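Side-chain contact in DUF2666 domain-containing protein (Pyrococcus furiosus, PDB 3V68), which is of uncharacterised function, belongs to the DUF2666 family and probably binds double-stranded DNA: residues Glu202-Ile205 with Lys206-Val209. Numbering follows the deposited sequence.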
# COMPACT_ATOMS: atom_id res chain seq x y z
N GLU A 202 -16.66 -19.30 4.57
CA GLU A 202 -15.59 -19.73 5.49
C GLU A 202 -14.79 -20.91 4.96
O GLU A 202 -13.56 -20.94 5.08
CB GLU A 202 -16.17 -20.11 6.86
CG GLU A 202 -16.41 -18.94 7.81
CD GLU A 202 -16.98 -19.39 9.15
OE1 GLU A 202 -17.02 -18.56 10.08
OE2 GLU A 202 -17.38 -20.57 9.27
N GLU A 203 -15.49 -21.89 4.38
CA GLU A 203 -14.84 -23.08 3.82
C GLU A 203 -13.86 -22.73 2.71
O GLU A 203 -12.75 -23.26 2.67
CB GLU A 203 -15.87 -24.12 3.34
CG GLU A 203 -16.95 -23.60 2.38
CD GLU A 203 -18.26 -23.25 3.08
OE1 GLU A 203 -19.33 -23.49 2.47
OE2 GLU A 203 -18.23 -22.72 4.21
N GLU A 204 -14.26 -21.80 1.84
CA GLU A 204 -13.43 -21.40 0.70
C GLU A 204 -12.28 -20.49 1.11
O GLU A 204 -11.19 -20.54 0.52
CB GLU A 204 -14.29 -20.73 -0.37
CG GLU A 204 -13.62 -20.70 -1.73
CD GLU A 204 -14.57 -20.41 -2.86
OE1 GLU A 204 -14.34 -20.94 -3.97
OE2 GLU A 204 -15.55 -19.66 -2.66
N ILE A 205 -12.51 -19.65 2.12
CA ILE A 205 -11.45 -18.84 2.73
C ILE A 205 -10.35 -19.75 3.28
O ILE A 205 -9.16 -19.53 3.05
CB ILE A 205 -12.01 -17.89 3.83
CG1 ILE A 205 -12.91 -16.82 3.20
CG2 ILE A 205 -10.87 -17.24 4.63
CD1 ILE A 205 -13.69 -15.97 4.20
N LYS A 206 -10.76 -20.80 4.01
CA LYS A 206 -9.83 -21.80 4.52
C LYS A 206 -9.00 -22.42 3.39
O LYS A 206 -7.78 -22.52 3.49
CB LYS A 206 -10.61 -22.89 5.27
CG LYS A 206 -9.74 -23.84 6.09
CD LYS A 206 -10.59 -24.91 6.79
CE LYS A 206 -11.53 -24.32 7.84
NZ LYS A 206 -12.41 -25.36 8.45
N GLU A 207 -9.67 -22.81 2.31
CA GLU A 207 -9.00 -23.41 1.17
C GLU A 207 -7.99 -22.49 0.49
O GLU A 207 -6.89 -22.91 0.15
CB GLU A 207 -10.04 -23.90 0.15
CG GLU A 207 -10.79 -25.14 0.61
CD GLU A 207 -12.13 -25.31 -0.09
OE1 GLU A 207 -12.45 -24.54 -1.01
OE2 GLU A 207 -12.88 -26.24 0.31
N ILE A 208 -8.37 -21.22 0.31
CA ILE A 208 -7.48 -20.31 -0.40
C ILE A 208 -6.27 -19.90 0.44
O ILE A 208 -5.17 -19.72 -0.09
CB ILE A 208 -8.22 -19.09 -1.05
CG1 ILE A 208 -7.38 -18.51 -2.20
CG2 ILE A 208 -8.62 -18.04 -0.01
CD1 ILE A 208 -8.00 -17.34 -2.95
N VAL A 209 -6.47 -19.78 1.75
CA VAL A 209 -5.35 -19.51 2.66
C VAL A 209 -4.36 -20.67 2.63
O VAL A 209 -3.15 -20.46 2.55
CB VAL A 209 -5.83 -19.23 4.10
CG1 VAL A 209 -4.66 -19.22 5.07
CG2 VAL A 209 -6.55 -17.90 4.15
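Ile-205 and Val-209 meet through their CG2 methyls, 4.4 Å apart, one turn from each other on the first turns of the amphipathic alpha helix 202-213. The same pair is joined in the backbone, where Val-209 N donates to Ile-205 O at 3.0 Å, and CG2 of Val-209 also lies against that oxygen. With CG2 anti to the carbonyl carbon and CG1 anti to the backbone N (chi1 169°), Val-209 sets its CG2 back along the helix toward Ile-205. Three more i to i+4 bonds complete the ladder: Lys-206 N to Glu-202 O, Glu-207 N to Glu-203 O, and Ile-208 N to Glu-204 O, the last at 2.9 Å. Ile-208 adds its CG2, 3.4 Å from Ile-205 O, to the side chains that crowd round these carbonyls.

The acidic side is arranged differently. Glu-207 turns back over the preceding turn (chi1 -72°), its CG 3.4 Å from Glu-203 O, and its OE1 comes within 4.1 Å of Glu-204 CG. The carboxylate planes of Glu-204 and Glu-207 are 85° apart. With OE1 of Glu-204 5.0 Å from OE1 of Glu-207, the like charges probably repel each other somewhat, which groups on the solvent-facing side can tolerate.

Farther out, the buried face is covered by helix 66-73, where Val-209 touches Leu-66 and Leu-70, while Ile-208 packs on Phe-196 from the loop preceding the helix. Glu-204 also touches Phe-196 and makes a long, weak ion pair with Lys-201. Glu-202 and Lys-206 share a backbone bond but no salt bridge: OE2 of Glu-202 lies 7.0 Å from NZ of Lys-206.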